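Side-chain contacts in De novo designed switch protein caging a hemagglutinin binder (sCageHA267_1S) (Synthetic construct, PDB 7CBC), which is a designed biosensor switch, a six-helix bundle that holds a hemagglutinin-binding domain in a caged form: residues L38-L43 against R135-L140; E88-I93 against L103-I108; A127-L132 against Q227-N232. All coordinates share one frame; numbering follows the deposited sequence.

Contact 1. Residues L38-L43 against R135-L140; sequences LELVYL and RAVELL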
loop_
_atom_site.group_PDB
_atom_site.type_symbol
_atom_site.label_atom_id
_atom_site.label_comp_id
_atom_site.label_asym_id
_atom_site.label_seq_id
_atom_site.Cartn_x
_atom_site.Cartn_y
_atom_site.Cartn_z
ATOM N N LEU A 38 7.731 13.762 -14.163
ATOM C CA LEU A 38 7.570 13.919 -15.603
ATOM C C LEU A 38 7.657 15.384 -15.997
ATOM O O LEU A 38 8.334 15.734 -16.972
ATOM C CB LEU A 38 6.249 13.310 -16.061
ATOM C CG LEU A 38 6.213 11.784 -15.926
ATOM C CD1 LEU A 38 4.987 11.229 -16.620
ATOM C CD2 LEU A 38 7.492 11.149 -16.480
ATOM N N GLU A 39 6.995 16.255 -15.234
ATOM C CA GLU A 39 7.061 17.686 -15.493
ATOM C C GLU A 39 8.489 18.205 -15.401
ATOM O O GLU A 39 8.904 19.045 -16.206
ATOM C CB GLU A 39 6.164 18.432 -14.512
ATOM C CG GLU A 39 4.689 18.218 -14.754
ATOM C CD GLU A 39 4.078 19.372 -15.511
ATOM O OE1 GLU A 39 4.590 20.506 -15.369
ATOM O OE2 GLU A 39 3.093 19.146 -16.250
ATOM N N LEU A 40 9.252 17.727 -14.418
ATOM C CA LEU A 40 10.626 18.189 -14.270
ATOM C C LEU A 40 11.489 17.750 -15.448
ATOM O O LEU A 40 12.310 18.529 -15.958
ATOM C CB LEU A 40 11.199 17.676 -12.954
ATOM C CG LEU A 40 12.673 18.016 -12.757
ATOM C CD1 LEU A 40 12.898 19.531 -12.874
ATOM C CD2 LEU A 40 13.196 17.463 -11.433
ATOM N N VAL A 41 11.326 16.502 -15.892
ATOM C CA VAL A 41 12.054 16.051 -17.072
ATOM C C VAL A 41 11.715 16.928 -18.267
ATOM O O VAL A 41 12.598 17.326 -19.039
ATOM C CB VAL A 41 11.746 14.574 -17.361
ATOM C CG1 VAL A 41 12.327 14.182 -18.701
ATOM C CG2 VAL A 41 12.311 13.713 -16.269
ATOM N N TYR A 42 10.429 17.261 -18.427
ATOM C CA TYR A 42 9.997 18.024 -19.589
ATOM C C TYR A 42 10.637 19.407 -19.607
ATOM O O TYR A 42 11.008 19.915 -20.673
ATOM C CB TYR A 42 8.470 18.124 -19.614
ATOM C CG TYR A 42 7.914 18.697 -20.903
ATOM C CD1 TYR A 42 7.373 17.869 -21.883
ATOM C CD2 TYR A 42 7.930 20.064 -21.143
ATOM C CE1 TYR A 42 6.867 18.392 -23.071
ATOM C CE2 TYR A 42 7.440 20.587 -22.322
ATOM C CZ TYR A 42 6.897 19.757 -23.279
ATOM O OH TYR A 42 6.401 20.301 -24.449
ATOM N N LEU A 43 10.786 20.027 -18.436
ATOM C CA LEU A 43 11.386 21.350 -18.382
ATOM C C LEU A 43 12.896 21.297 -18.552
ATOM O O LEU A 43 13.485 22.241 -19.091
ATOM C CB LEU A 43 11.023 22.037 -17.068
ATOM C CG LEU A 43 10.210 23.320 -17.281
ATOM C CD1 LEU A 43 10.059 24.072 -15.974
ATOM C CD2 LEU A 43 10.838 24.219 -18.365
ATOM N N ARG A 135 17.978 14.518 -8.262
ATOM C CA ARG A 135 19.420 14.662 -8.375
ATOM C C ARG A 135 19.893 14.259 -9.764
ATOM O O ARG A 135 20.794 14.894 -10.334
ATOM C CB ARG A 135 20.102 13.816 -7.296
ATOM C CG ARG A 135 21.545 14.204 -7.016
ATOM C CD ARG A 135 22.260 13.202 -6.109
ATOM N NE ARG A 135 21.429 12.684 -5.020
ATOM C CZ ARG A 135 21.258 11.384 -4.766
ATOM N NH1 ARG A 135 21.860 10.475 -5.527
ATOM N NH2 ARG A 135 20.485 10.990 -3.756
ATOM N N ALA A 136 19.280 13.215 -10.328
ATOM C CA ALA A 136 19.639 12.761 -11.666
ATOM C C ALA A 136 19.392 13.848 -12.705
ATOM O O ALA A 136 20.257 14.125 -13.545
ATOM C CB ALA A 136 18.861 11.491 -12.018
ATOM N N VAL A 137 18.210 14.467 -12.675
ATOM C CA VAL A 137 17.919 15.554 -13.607
ATOM C C VAL A 137 18.893 16.708 -13.392
ATOM O O VAL A 137 19.485 17.240 -14.344
ATOM C CB VAL A 137 16.457 16.014 -13.455
ATOM C CG1 VAL A 137 16.269 17.394 -14.070
ATOM C CG2 VAL A 137 15.516 15.006 -14.089
ATOM N N GLU A 138 19.075 17.094 -12.126
ATOM C CA GLU A 138 19.971 18.182 -11.747
ATOM C C GLU A 138 21.374 17.986 -12.316
ATOM O O GLU A 138 21.974 18.923 -12.863
ATOM C CB GLU A 138 19.990 18.256 -10.221
ATOM C CG GLU A 138 20.669 19.426 -9.566
ATOM C CD GLU A 138 20.471 19.371 -8.053
ATOM O OE1 GLU A 138 20.874 18.362 -7.438
ATOM O OE2 GLU A 138 19.899 20.317 -7.474
ATOM N N LEU A 139 21.910 16.771 -12.211
ATOM C CA LEU A 139 23.236 16.500 -12.747
ATOM C C LEU A 139 23.216 16.348 -14.261
ATOM O O LEU A 139 24.200 16.692 -14.926
ATOM C CB LEU A 139 23.806 15.247 -12.095
ATOM C CG LEU A 139 25.320 15.089 -12.106
ATOM C CD1 LEU A 139 25.936 15.884 -10.962
ATOM C CD2 LEU A 139 25.678 13.615 -12.000
ATOM N N LEU A 140 22.110 15.862 -14.832
ATOM C CA LEU A 140 22.075 15.668 -16.278
ATOM C C LEU A 140 22.046 16.991 -17.037
ATOM O O LEU A 140 22.578 17.072 -18.152
ATOM C CB LEU A 140 20.881 14.793 -16.677
ATOM C CG LEU A 140 21.121 13.284 -16.490
ATOM C CD1 LEU A 140 19.871 12.462 -16.798
ATOM C CD2 LEU A 140 22.301 12.786 -17.310
#
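Val137 of helix 99-142 faces two residues of helix 3-46, Leu40 and Val41, and these three apolar side chains make the whole contact. The two segments run in broadly the same direction, and their CA atoms come nearest at Val41 and Val137, 6.8 Å apart. Starting at the root, Val137 CB already lies against a methyl of the other helix, 4.1 Å from Leu40 CD2. From CB the side chain forks. CG1, set opposite the backbone N (chi1 162°), leads to Leu40: Val137 CG1 is 3.9 Å from Leu40 CG and 4.0 Å from Leu40 CD2, with Leu40 CD1 slightly farther at 4.2 Å. This one methyl therefore lies against the leucine's fork, touching the branch carbon and both methyls, and the two side chains lie alongside each other, pointing in opposite senses. The second fork, Val137 CG2, lies beside the backbone N and goes to the other neighbour, meeting Val41 CG2 methyl to methyl at 4.1 Å. Other helices cover the surroundings: Leu40 also rests on Val60 of helix 50-93, and Val41 touches Leu235 and Leu236 of helix 195-239. Glu138, which takes no part in the contact, sends OE2 to Arg54 of helix 50-93 in a salt bridge. With no hydrogen bond across and every touching residue buried, the pairing of these two segments rests on hydrophobic burial and the fit of branched aliphatic groups, and no polar bond between them fixes their alignment.

Contact 2. Residues E88-I93 against L103-I108; sequences EAREAI and LLLKAI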
loop_
_atom_site.group_PDB
_atom_site.type_symbol
_atom_site.label_atom_id
_atom_site.label_comp_id
_atom_site.label_asym_id
_atom_site.label_seq_id
_atom_site.Cartn_x
_atom_site.Cartn_y
_atom_site.Cartn_z
ATOM N N GLU A 88 -11.171 -0.088 21.291
ATOM C CA GLU A 88 -12.556 -0.515 21.431
ATOM C C GLU A 88 -12.640 -2.031 21.503
ATOM O O GLU A 88 -13.390 -2.589 22.310
ATOM C CB GLU A 88 -13.391 0.019 20.270
ATOM C CG GLU A 88 -14.729 -0.681 20.098
ATOM C CD GLU A 88 -15.629 0.010 19.084
ATOM O OE1 GLU A 88 -16.808 -0.388 18.983
ATOM O OE2 GLU A 88 -15.144 0.944 18.403
ATOM N N ALA A 89 -11.862 -2.716 20.667
ATOM C CA ALA A 89 -11.811 -4.171 20.720
ATOM C C ALA A 89 -11.303 -4.656 22.068
ATOM O O ALA A 89 -11.898 -5.544 22.689
ATOM C CB ALA A 89 -10.932 -4.703 19.587
ATOM N N ARG A 90 -10.199 -4.076 22.537
ATOM C CA ARG A 90 -9.596 -4.503 23.790
ATOM C C ARG A 90 -10.501 -4.198 24.979
ATOM O O ARG A 90 -10.506 -4.948 25.962
ATOM C CB ARG A 90 -8.227 -3.833 23.938
ATOM C CG ARG A 90 -7.395 -4.313 25.110
ATOM C CD ARG A 90 -5.893 -4.219 24.837
ATOM N NE ARG A 90 -5.551 -3.078 23.991
ATOM C CZ ARG A 90 -5.044 -3.176 22.762
ATOM N NH1 ARG A 90 -4.803 -4.365 22.223
ATOM N NH2 ARG A 90 -4.773 -2.080 22.072
ATOM N N GLU A 91 -11.293 -3.122 24.892
ATOM C CA GLU A 91 -12.210 -2.773 25.974
ATOM C C GLU A 91 -13.212 -3.892 26.232
ATOM O O GLU A 91 -13.620 -4.122 27.378
ATOM C CB GLU A 91 -12.943 -1.469 25.642
ATOM C CG GLU A 91 -13.783 -0.892 26.791
ATOM C CD GLU A 91 -15.244 -1.374 26.816
ATOM O OE1 GLU A 91 -15.589 -2.375 26.146
ATOM O OE2 GLU A 91 -16.057 -0.736 27.521
ATOM N N ALA A 92 -13.652 -4.574 25.176
ATOM C CA ALA A 92 -14.540 -5.710 25.373
ATOM C C ALA A 92 -13.768 -6.980 25.717
ATOM O O ALA A 92 -14.250 -7.790 26.517
ATOM C CB ALA A 92 -15.402 -5.929 24.129
ATOM N N ILE A 93 -12.565 -7.154 25.158
ATOM C CA ILE A 93 -11.832 -8.412 25.318
ATOM C C ILE A 93 -11.093 -8.448 26.653
ATOM O O ILE A 93 -11.203 -9.421 27.412
ATOM C CB ILE A 93 -10.860 -8.633 24.139
ATOM C CG1 ILE A 93 -11.580 -9.074 22.860
ATOM C CG2 ILE A 93 -9.772 -9.640 24.501
ATOM C CD1 ILE A 93 -13.074 -9.152 22.960
ATOM N N LEU A 103 -5.739 -13.784 23.018
ATOM C CA LEU A 103 -4.708 -14.300 22.127
ATOM C C LEU A 103 -4.948 -13.860 20.687
ATOM O O LEU A 103 -4.022 -13.404 19.994
ATOM C CB LEU A 103 -4.681 -15.818 22.214
ATOM C CG LEU A 103 -3.546 -16.505 21.479
ATOM C CD1 LEU A 103 -2.248 -16.149 22.167
ATOM C CD2 LEU A 103 -3.755 -18.006 21.484
ATOM N N LEU A 104 -6.180 -14.021 20.204
ATOM C CA LEU A 104 -6.497 -13.568 18.857
ATOM C C LEU A 104 -6.217 -12.078 18.715
ATOM O O LEU A 104 -5.555 -11.651 17.762
ATOM C CB LEU A 104 -7.951 -13.900 18.530
ATOM C CG LEU A 104 -8.166 -15.412 18.441
ATOM C CD1 LEU A 104 -9.641 -15.807 18.444
ATOM C CD2 LEU A 104 -7.465 -15.912 17.191
ATOM N N LEU A 105 -6.650 -11.281 19.699
ATOM C CA LEU A 105 -6.480 -9.835 19.618
ATOM C C LEU A 105 -5.012 -9.435 19.632
ATOM O O LEU A 105 -4.611 -8.516 18.907
ATOM C CB LEU A 105 -7.223 -9.145 20.756
ATOM C CG LEU A 105 -7.171 -7.621 20.624
ATOM C CD1 LEU A 105 -8.024 -7.146 19.428
ATOM C CD2 LEU A 105 -7.591 -6.925 21.918
ATOM N N LYS A 106 -4.189 -10.094 20.451
ATOM C CA LYS A 106 -2.756 -9.811 20.374
ATOM C C LYS A 106 -2.215 -10.138 18.989
ATOM O O LYS A 106 -1.346 -9.428 18.461
ATOM C CB LYS A 106 -1.997 -10.582 21.451
ATOM C CG LYS A 106 -0.473 -10.566 21.288
ATOM C CD LYS A 106 0.247 -11.067 22.556
ATOM C CE LYS A 106 0.140 -12.591 22.748
ATOM N NZ LYS A 106 1.039 -13.357 21.828
ATOM N N ALA A 107 -2.724 -11.205 18.374
ATOM C CA ALA A 107 -2.282 -11.532 17.027
ATOM C C ALA A 107 -2.743 -10.483 16.033
ATOM O O ALA A 107 -2.052 -10.223 15.048
ATOM C CB ALA A 107 -2.788 -12.913 16.617
ATOM N N ILE A 108 -3.896 -9.863 16.270
ATOM C CA ILE A 108 -4.346 -8.816 15.361
ATOM C C ILE A 108 -3.526 -7.552 15.565
ATOM O O ILE A 108 -3.178 -6.858 14.600
ATOM C CB ILE A 108 -5.847 -8.561 15.561
ATOM C CG1 ILE A 108 -6.640 -9.791 15.173
ATOM C CG2 ILE A 108 -6.331 -7.380 14.733
ATOM C CD1 ILE A 108 -8.086 -9.550 15.352
#
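Arg90 NE makes a salt bridge with OE2 of Glu87, one turn earlier on helix 50-93, and the guanidinium so held passes close to Leu105 of helix 99-142. With the arginine chain bent at chi3 (34°), Arg90 NH1 lies 3.8 Å from Leu105 CD2; the methyl meets the guanidinium obliquely. The same CD2 is closer still to the base of the arginine, 3.7 Å from Arg90 CB and equally near Arg90 CA, the two side chains crossing at about a right angle. Leu105 is the hub of the contact. Its CG stands opposite the backbone N (chi1 -175°), extending the isobutyl group toward helix 50-93, where its two methyls part company. Leu105 CD1 packs on Ala89 CB at 3.8 Å. CD2 turns to Arg90 and, more loosely, to Ile93 CB at 4.3 Å. Ala89 touches Lys7 and Ile93 touches Leu4, both of helix 3-46, which packs against this region too, while Arg90 lies at the border of the contact. The segment axes approach to 10.8 Å at 164°, nearly antiparallel, and only a short connection separates helix 50-93 from helix 99-142. This is the end of an antiparallel helical hairpin, the repeating up-and-down connection from which such a bundle is built.

Contact 3. Residues A127-L132 against Q227-N232; sequences AKLQEL and QLQELN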
loop_
_atom_site.group_PDB
_atom_site.type_symbol
_atom_site.label_atom_id
_atom_site.label_comp_id
_atom_site.label_asym_id
_atom_site.label_seq_id
_atom_site.Cartn_x
_atom_site.Cartn_y
_atom_site.Cartn_z
ATOM N N ALA A 127 10.255 7.995 -1.391
ATOM C CA ALA A 127 11.001 9.242 -1.204
ATOM C C ALA A 127 12.422 9.128 -1.741
ATOM O O ALA A 127 12.929 10.066 -2.376
ATOM C CB ALA A 127 11.029 9.634 0.272
ATOM N N LYS A 128 13.086 7.994 -1.499
ATOM C CA LYS A 128 14.454 7.837 -1.976
ATOM C C LYS A 128 14.519 7.876 -3.499
ATOM O O LYS A 128 15.408 8.522 -4.064
ATOM C CB LYS A 128 15.068 6.544 -1.449
ATOM C CG LYS A 128 15.336 6.555 0.051
ATOM C CD LYS A 128 15.972 5.251 0.484
ATOM C CE LYS A 128 16.119 5.164 1.987
ATOM N NZ LYS A 128 16.867 3.922 2.351
ATOM N N LEU A 129 13.586 7.205 -4.180
ATOM C CA LEU A 129 13.566 7.281 -5.634
ATOM C C LEU A 129 13.321 8.704 -6.106
ATOM O O LEU A 129 13.926 9.146 -7.088
ATOM C CB LEU A 129 12.518 6.342 -6.220
ATOM C CG LEU A 129 12.748 4.852 -5.983
ATOM C CD1 LEU A 129 11.549 4.047 -6.469
ATOM C CD2 LEU A 129 14.017 4.397 -6.681
ATOM N N GLN A 130 12.449 9.448 -5.421
ATOM C CA GLN A 130 12.200 10.830 -5.834
ATOM C C GLN A 130 13.461 11.678 -5.726
ATOM O O GLN A 130 13.846 12.366 -6.679
ATOM C CB GLN A 130 11.086 11.448 -4.999
ATOM C CG GLN A 130 10.622 12.803 -5.517
ATOM C CD GLN A 130 9.743 12.677 -6.751
ATOM O OE1 GLN A 130 9.590 11.591 -7.315
ATOM N NE2 GLN A 130 9.147 13.790 -7.170
ATOM N N GLU A 131 14.108 11.653 -4.563
ATOM C CA GLU A 131 15.346 12.401 -4.387
ATOM C C GLU A 131 16.386 11.987 -5.422
ATOM O O GLU A 131 17.040 12.839 -6.045
ATOM C CB GLU A 131 15.849 12.187 -2.962
ATOM C CG GLU A 131 17.335 12.428 -2.766
ATOM C CD GLU A 131 17.802 11.933 -1.409
ATOM O OE1 GLU A 131 17.157 11.003 -0.872
ATOM O OE2 GLU A 131 18.807 12.463 -0.882
ATOM N N LEU A 132 16.528 10.681 -5.640
ATOM C CA LEU A 132 17.379 10.180 -6.708
ATOM C C LEU A 132 16.966 10.749 -8.052
ATOM O O LEU A 132 17.818 11.157 -8.849
ATOM C CB LEU A 132 17.324 8.654 -6.750
ATOM C CG LEU A 132 18.089 8.047 -7.920
ATOM C CD1 LEU A 132 19.547 7.939 -7.546
ATOM C CD2 LEU A 132 17.532 6.685 -8.267
ATOM N N GLN A 227 7.536 -0.401 -11.688
ATOM C CA GLN A 227 7.228 -0.117 -13.090
ATOM C C GLN A 227 7.347 1.373 -13.405
ATOM O O GLN A 227 7.832 1.750 -14.484
ATOM C CB GLN A 227 5.837 -0.628 -13.435
ATOM C CG GLN A 227 5.801 -2.117 -13.694
ATOM C CD GLN A 227 4.383 -2.625 -13.846
ATOM O OE1 GLN A 227 3.526 -2.357 -13.003
ATOM N NE2 GLN A 227 4.121 -3.355 -14.928
ATOM N N LEU A 228 6.908 2.237 -12.484
ATOM C CA LEU A 228 7.063 3.669 -12.703
ATOM C C LEU A 228 8.534 4.065 -12.791
ATOM O O LEU A 228 8.903 4.932 -13.589
ATOM C CB LEU A 228 6.375 4.448 -11.591
ATOM C CG LEU A 228 4.868 4.601 -11.741
ATOM C CD1 LEU A 228 4.388 5.657 -10.765
ATOM C CD2 LEU A 228 4.472 4.941 -13.169
ATOM N N GLN A 229 9.388 3.449 -11.974
ATOM C CA GLN A 229 10.793 3.827 -11.988
ATOM C C GLN A 229 11.514 3.286 -13.214
ATOM O O GLN A 229 12.509 3.874 -13.640
ATOM C CB GLN A 229 11.482 3.358 -10.711
ATOM C CG GLN A 229 12.930 3.786 -10.565
ATOM C CD GLN A 229 13.134 5.296 -10.444
ATOM O OE1 GLN A 229 12.192 6.062 -10.201
ATOM N NE2 GLN A 229 14.381 5.724 -10.591
ATOM N N GLU A 230 11.049 2.176 -13.796
ATOM C CA GLU A 230 11.629 1.742 -15.065
ATOM C C GLU A 230 11.295 2.715 -16.191
ATOM O O GLU A 230 12.158 3.037 -17.015
ATOM C CB GLU A 230 11.166 0.331 -15.419
ATOM C CG GLU A 230 12.004 -0.769 -14.786
ATOM C CD GLU A 230 13.054 -1.324 -15.736
ATOM O OE1 GLU A 230 14.203 -0.823 -15.731
ATOM O OE2 GLU A 230 12.723 -2.265 -16.495
ATOM N N LEU A 231 10.055 3.205 -16.238
ATOM C CA LEU A 231 9.735 4.294 -17.158
ATOM C C LEU A 231 10.653 5.482 -16.944
ATOM O O LEU A 231 11.139 6.086 -17.915
ATOM C CB LEU A 231 8.288 4.743 -16.983
ATOM C CG LEU A 231 7.167 3.881 -17.547
ATOM C CD1 LEU A 231 5.873 4.662 -17.454
ATOM C CD2 LEU A 231 7.461 3.488 -18.989
ATOM N N ASN A 232 10.879 5.856 -15.683
ATOM C CA ASN A 232 11.659 7.055 -15.395
ATOM C C ASN A 232 13.088 6.931 -15.916
ATOM O O ASN A 232 13.591 7.830 -16.597
ATOM C CB ASN A 232 11.643 7.336 -13.897
ATOM C CG ASN A 232 10.331 7.905 -13.432
ATOM O OD1 ASN A 232 9.499 8.320 -14.236
ATOM N ND2 ASN A 232 10.129 7.921 -12.124
#
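Segments 127-132 and 227-232 run in broadly the same direction on helices 99-142 and 195-239, with their nearest CA atoms, those of Leu129 and Gln229, 7.7 Å apart. Gln229 reaches across with CG opposite its backbone N (chi1 -176°) and then bends at chi2 (65°), presenting its amide to two leucines. Leu129 CD2 lies 4.0 Å from Gln229 CD and nearly as close to CG, while Leu129 CB is 4.0 Å from Gln229 OE1. One turn on, Leu132 CD2 comes in at about a right angle to the glutamine chain and stands 4.0 Å from Gln229 NE2. The buried amide lies against these leucine carbons, and its polar atoms find partners beside the contact: NE2 bonds to OG of Ser160 on helix 146-190, a residue that Leu129 and Leu132 also touch, and OE1 accepts from Asn133 ND2. A weak third bond runs within the helix, Asn232 ND2 to Gln229 OE1 at 3.4 Å, long but nearly straight with an N-H...O angle of 161°; Asn232 OD1 in turn accepts from Gln34 NE2 of helix 3-46. A polar layer embedded in leucines is consistent with the buried hydrogen-bond networks built into designed helical bundles to specify which helices pair. Replacing Gln229 by a leucine would probably strand Asn133 ND2 and Ser160 OG in the core without their amide mate.

All three contacts use helix 99-142, which meets a different neighbour in each: helix 3-46 in contact 1, helix 50-93 in contact 2 and helix 195-239 in contact 3. Contacts 1 and 3 lie on the same side of the chain's centre, their own centres 12 Å apart, and their segments touch where Leu38 CD2 packs 4.1 Å from Asn232 OD1, two residues outside the pairs that carry the contacts. Contact 2 is at the far end of the bundle, its centre 49 Å from that of contact 1 and 39 Å from that of contact 3. Both segments of contact 2 fall between the two of contact 1 in the chain, whereas contacts 1 and 3 interleave.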